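PDB 1WC2: endoglucanase from Mytilus edulis, which hydrolyses internal beta-1,4-glucosidic linkages of cellulose and related beta-glucans, is active on soluble carboxymethylcellulose, and also shows expansin activity. Local coordinates for residues S15-T20 / T150-V155; L75-G80 / N146-T151. All coordinates share one frame; numbering follows the deposited sequence. Where two conformers were deposited one is given.

Contact 1: residues S15-T20 / T150-V155; sequences SCASTT and TTWEVV
Thr150 and Trp152 on one strand grip Ala17 and Ser15 on the other, joining two antiparallel strands of the double-psi beta-barrel characteristic of glycoside hydrolase family 45. Thr150 gives up the most surface. Its chi1 of 68° sets OG1 between the backbone N and the carbonyl carbon, and from there the hydroxyl donates to Ala17 O, with OG1 and O 2.9 Å apart. The backbone N of Thr150 reaches the same oxygen nearly in line with its C=O bond, so one carbonyl takes two donors from a single residue, while Ala17 N returns a bond to Thr150 O. Two residues on, the indole of Trp152 reaches back to the first strand, its CD1 edge toward Cys16 C, with CD1 3.8 Å from Ala17 CB. Leu129 packs against both Ala17 and Trp152, and Tyr56 meets the indole at a steep angle. A leucine in place of Trp152 would probably leave Ser15 OG without its indole donor and open a gap beside Ala17. In the native pair Trp152 NE1 donates to Ser15 OG at 3.0 Å, the oxygen 28° out of the ring plane, and the same OG is hydrogen-bonded to Glu128 OE2.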
loop_
_atom_site.group_PDB
_atom_site.type_symbol
_atom_site.label_atom_id
_atom_site.label_comp_id
_atom_site.label_asym_id
_atom_site.label_seq_id
_atom_site.Cartn_x
_atom_site.Cartn_y
_atom_site.Cartn_z
ATOM N N SER A 15 9.584 11.034 -3.774
ATOM C CA SER A 15 9.887 9.741 -3.167
ATOM C C SER A 15 9.183 8.587 -3.886
ATOM O O SER A 15 8.006 8.697 -4.228
ATOM C CB SER A 15 9.483 9.746 -1.696
ATOM O OG SER A 15 9.755 8.494 -1.099
ATOM N N CYS A 16 9.902 7.484 -4.087
ATOM C CA CYS A 16 9.328 6.295 -4.698
ATOM C C CYS A 16 8.884 5.231 -3.685
ATOM O O CYS A 16 9.413 5.140 -2.575
ATOM C CB CYS A 16 10.328 5.676 -5.680
ATOM S SG CYS A 16 10.785 6.820 -7.010
ATOM N N ALA A 17 7.893 4.435 -4.100
ATOM C CA ALA A 17 7.434 3.257 -3.363
ATOM C C ALA A 17 7.415 2.065 -4.300
ATOM O O ALA A 17 6.954 2.161 -5.451
ATOM C CB ALA A 17 6.030 3.478 -2.796
ATOM N N SER A 18 7.903 0.933 -3.806
ATOM C CA SER A 18 7.699 -0.335 -4.496
ATOM C C SER A 18 6.333 -0.920 -4.110
ATOM O O SER A 18 5.730 -0.550 -3.091
ATOM C CB SER A 18 8.843 -1.316 -4.186
ATOM O OG SER A 18 9.140 -1.412 -2.796
ATOM N N THR A 19 5.844 -1.821 -4.965
ATOM C CA THR A 19 4.573 -2.505 -4.754
ATOM C C THR A 19 4.664 -4.000 -5.048
ATOM O O THR A 19 5.480 -4.443 -5.875
ATOM C CB THR A 19 3.429 -1.909 -5.606
ATOM O OG1 THR A 19 3.656 -2.164 -7.005
ATOM C CG2 THR A 19 3.314 -0.388 -5.411
ATOM N N THR A 20 3.820 -4.774 -4.362
ATOM C CA THR A 20 3.563 -6.174 -4.704
ATOM C C THR A 20 2.079 -6.501 -4.641
ATOM O O THR A 20 1.459 -6.331 -3.593
ATOM C CB THR A 20 4.226 -7.160 -3.668
ATOM O OG1 THR A 20 5.582 -6.809 -3.360
ATOM C CG2 THR A 20 4.245 -8.614 -4.204
ATOM N N THR A 150 6.468 3.177 -8.299
ATOM C CA THR A 150 5.594 4.344 -8.181
ATOM C C THR A 150 6.262 5.496 -7.449
ATOM O O THR A 150 7.257 5.300 -6.748
ATOM C CB THR A 150 4.292 3.995 -7.412
ATOM O OG1 THR A 150 4.578 3.705 -6.031
ATOM C CG2 THR A 150 3.565 2.781 -8.022
ATOM N N THR A 151 5.677 6.692 -7.594
ATOM C CA THR A 151 5.867 7.773 -6.626
ATOM C C THR A 151 4.571 7.910 -5.822
ATOM O O THR A 151 3.491 7.553 -6.298
ATOM C CB THR A 151 6.260 9.111 -7.301
ATOM O OG1 THR A 151 5.300 9.445 -8.312
ATOM C CG2 THR A 151 7.618 8.981 -7.996
ATOM N N TRP A 152 4.673 8.418 -4.594
ATOM C CA TRP A 152 3.565 8.343 -3.637
ATOM C C TRP A 152 3.356 9.663 -2.893
ATOM O O TRP A 152 4.291 10.445 -2.680
ATOM C CB TRP A 152 3.784 7.195 -2.645
ATOM C CG TRP A 152 4.917 7.407 -1.696
ATOM C CD1 TRP A 152 6.230 7.136 -1.916
ATOM C CD2 TRP A 152 4.824 7.877 -0.350
ATOM N NE1 TRP A 152 6.972 7.443 -0.802
ATOM C CE2 TRP A 152 6.128 7.887 0.184
ATOM C CE3 TRP A 152 3.764 8.286 0.469
ATOM C CZ2 TRP A 152 6.394 8.285 1.499
ATOM C CZ3 TRP A 152 4.026 8.681 1.769
ATOM C CH2 TRP A 152 5.329 8.676 2.268
ATOM N N GLU A 153 2.119 9.890 -2.473
ATOM C CA GLU A 153 1.748 11.081 -1.708
ATOM C C GLU A 153 0.496 10.755 -0.873
ATOM O O GLU A 153 -0.302 9.886 -1.248
ATOM C CB GLU A 153 1.477 12.254 -2.656
ATOM C CG GLU A 153 0.276 11.993 -3.540
ATOM C CD GLU A 153 0.094 12.972 -4.689
ATOM O OE1 GLU A 153 -0.161 14.166 -4.410
ATOM O OE2 GLU A 153 0.169 12.543 -5.865
ATOM N N VAL A 154 0.324 11.448 0.245
ATOM C CA VAL A 154 -0.868 11.333 1.076
ATOM C C VAL A 154 -1.977 12.230 0.512
ATOM O O VAL A 154 -1.734 13.390 0.153
ATOM C CB VAL A 154 -0.554 11.726 2.542
ATOM C CG1 VAL A 154 -1.809 11.692 3.418
ATOM C CG2 VAL A 154 0.528 10.814 3.118
ATOM N N VAL A 155 -3.191 11.686 0.422
ATOM C CA VAL A 155 -4.361 12.404 -0.084
ATOM C C VAL A 155 -5.587 12.131 0.793
ATOM O O VAL A 155 -5.602 11.196 1.596
ATOM C CB VAL A 155 -4.681 12.006 -1.548
ATOM C CG1 VAL A 155 -3.562 12.437 -2.489
ATOM C CG2 VAL A 155 -4.937 10.510 -1.676
#

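Contact 2: residues L75-G80 / N146-T151; sequences LTTTGG and NNPETT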
loop_
_atom_site.group_PDB
_atom_site.type_symbol
_atom_site.label_atom_id
_atom_site.label_comp_id
_atom_site.label_asym_id
_atom_site.label_seq_id
_atom_site.Cartn_x
_atom_site.Cartn_y
_atom_site.Cartn_z
ATOM N N LEU A 75 -0.803 6.633 -5.605
ATOM C CA LEU A 75 0.364 6.109 -6.301
ATOM C C LEU A 75 0.310 6.511 -7.764
ATOM O O LEU A 75 -0.744 6.400 -8.390
ATOM C CB LEU A 75 0.391 4.586 -6.205
ATOM C CG LEU A 75 0.526 3.982 -4.801
ATOM C CD1 LEU A 75 0.622 2.467 -4.906
ATOM C CD2 LEU A 75 1.733 4.555 -4.076
ATOM N N THR A 76 1.441 6.964 -8.303
ATOM C CA THR A 76 1.587 7.294 -9.719
ATOM C C THR A 76 2.696 6.431 -10.313
ATOM O O THR A 76 3.804 6.386 -9.775
ATOM C CB THR A 76 1.922 8.791 -9.871
ATOM O OG1 THR A 76 0.850 9.574 -9.321
ATOM C CG2 THR A 76 2.036 9.176 -11.353
ATOM N N THR A 77 2.425 5.744 -11.424
ATOM C CA THR A 77 3.433 4.859 -12.008
ATOM C C THR A 77 4.559 5.667 -12.643
ATOM O O THR A 77 4.325 6.710 -13.269
ATOM C CB THR A 77 2.824 3.919 -13.063
ATOM O OG1 THR A 77 2.224 4.700 -14.107
ATOM C CG2 THR A 77 1.730 3.035 -12.453
ATOM N N THR A 78 5.791 5.206 -12.461
ATOM C CA THR A 78 6.942 5.806 -13.129
ATOM C C THR A 78 7.135 5.265 -14.545
ATOM O O THR A 78 7.835 5.885 -15.347
ATOM C CB THR A 78 8.242 5.533 -12.370
ATOM O OG1 THR A 78 8.486 4.117 -12.375
ATOM C CG2 THR A 78 8.176 6.005 -10.906
ATOM N N GLY A 79 6.537 4.108 -14.833
ATOM C CA GLY A 79 6.831 3.334 -16.024
ATOM C C GLY A 79 7.769 2.158 -15.755
ATOM O O GLY A 79 7.893 1.265 -16.603
ATOM N N GLY A 80 8.448 2.156 -14.605
ATOM C CA GLY A 80 9.392 1.105 -14.246
ATOM C C GLY A 80 8.810 0.012 -13.364
ATOM O O GLY A 80 7.625 0.002 -13.042
ATOM N N ASN A 146 1.442 -4.655 -12.965
ATOM C CA ASN A 146 2.181 -5.817 -12.453
ATOM C C ASN A 146 3.331 -5.298 -11.582
ATOM O O ASN A 146 4.430 -5.059 -12.071
ATOM C CB ASN A 146 2.695 -6.672 -13.631
ATOM C CG ASN A 146 3.549 -7.879 -13.207
ATOM O OD1 ASN A 146 4.165 -8.548 -14.066
ATOM N ND2 ASN A 146 3.582 -8.179 -11.928
ATOM N N ASN A 147 3.045 -5.093 -10.301
ATOM C CA ASN A 147 4.021 -4.571 -9.341
ATOM C C ASN A 147 4.784 -3.340 -9.843
ATOM O O ASN A 147 6.027 -3.296 -9.823
ATOM C CB ASN A 147 4.988 -5.680 -8.924
ATOM C CG ASN A 147 4.269 -6.884 -8.360
ATOM O OD1 ASN A 147 3.075 -6.810 -8.060
ATOM N ND2 ASN A 147 4.989 -7.980 -8.187
ATOM N N PRO A 148 4.064 -2.307 -10.280
ATOM C CA PRO A 148 4.754 -1.132 -10.813
ATOM C C PRO A 148 5.599 -0.418 -9.757
ATOM O O PRO A 148 5.253 -0.399 -8.580
ATOM C CB PRO A 148 3.596 -0.218 -11.240
ATOM C CG PRO A 148 2.476 -0.606 -10.352
ATOM C CD PRO A 148 2.602 -2.092 -10.235
ATOM N N GLU A 149 6.695 0.177 -10.208
ATOM C CA GLU A 149 7.409 1.205 -9.443
ATOM C C GLU A 149 6.555 2.484 -9.435
ATOM O O GLU A 149 5.999 2.854 -10.474
ATOM C CB GLU A 149 8.763 1.474 -10.102
ATOM C CG GLU A 149 9.672 2.463 -9.397
ATOM C CD GLU A 149 10.933 2.731 -10.197
ATOM O OE1 GLU A 149 10.800 3.131 -11.385
ATOM O OE2 GLU A 149 12.050 2.541 -9.641
ATOM N N THR A 150 6.468 3.177 -8.299
ATOM C CA THR A 150 5.594 4.344 -8.181
ATOM C C THR A 150 6.262 5.496 -7.449
ATOM O O THR A 150 7.257 5.300 -6.748
ATOM C CB THR A 150 4.292 3.995 -7.412
ATOM O OG1 THR A 150 4.578 3.705 -6.031
ATOM C CG2 THR A 150 3.565 2.781 -8.022
ATOM N N THR A 151 5.677 6.692 -7.594
ATOM C CA THR A 151 5.867 7.773 -6.626
ATOM C C THR A 151 4.571 7.910 -5.822
ATOM O O THR A 151 3.491 7.553 -6.298
ATOM C CB THR A 151 6.260 9.111 -7.301
ATOM O OG1 THR A 151 5.300 9.445 -8.312
ATOM C CG2 THR A 151 7.618 8.981 -7.996
HETATM O O HOH W 1 5.566 1.990 -13.019
#
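Glu149 lays its side chain across that of Thr78 at about a right angle, CB and CG passing alongside the threonine hydroxyl and the final torsion turning OE1 onto it. The chain is extended through CG and CD, with CG anti to the backbone N (chi1 -177°). Thr78 OG1 donates to the anti lone pair of Glu149 OE1, 2.7 Å away, and accepts from Gly80 N at 3.0 Å, closing an ST turn where the chain turns a corner at Gly79. A beta carbon at Gly80 would fall too close to Glu149 OE1. The carboxylate is buried and well supplied with donors: OE1 also accepts from Lys3 N, and OE2 accepts from Cys4 N and is hydrogen-bonded to Tyr127 OH. Two backbone bonds hold the corner to Glu149: Thr78 N gives to Glu149 O, and Glu149 N to Gly80 O. A water fills the corner, accepting from Gly79 N and donating to Gly80 O and, at 2.7 Å, to Glu149 O. Farther along, Thr76 and Thr151 form a regular antiparallel hydrogen-bonded pair, each N giving to the other's O at 2.9 Å, both donors in the carbonyl plane. On the side of the sheet away from Glu149, Leu75 CD2 rests 3.6 Å from Thr150 OG1, whose hydrogen bond goes to Ala17 O, and Thr77 CG2 touches Pro148 CB. Strand 148-155 thus lies between strands 72-78 and 14-22 of the barrel, strand 72-78 pairing in turn with strand 94-100, where Leu75 meets Phe97, while strand 10-11 brings Tyr11 against Thr78 and Thr151.

Strand 148-155 serves both contacts, pairing with strand 14-22 in contact 1 and with strand 72-78 in contact 2, and Thr150 and Thr151 take part in each. Both are largely buried, though contact 1 lies deeper, its centre about 8 Å from that of the chain, against about 12 Å. They also touch directly: Trp152 CB packs on Leu75 CD2 at 3.6 Å, and Thr19 OG1 probably bonds to Pro148 O. In contact 1 a threonine hydroxyl and an indole N-H, both neutral, supplement the strand pairing; in contact 2 a buried carboxylate holds the threonine hydroxyl that caps the turn, and a water bonds to the backbone at the corner. Thr19 approaches Asp132, the probable proton donor, to about 7 Å between side chains.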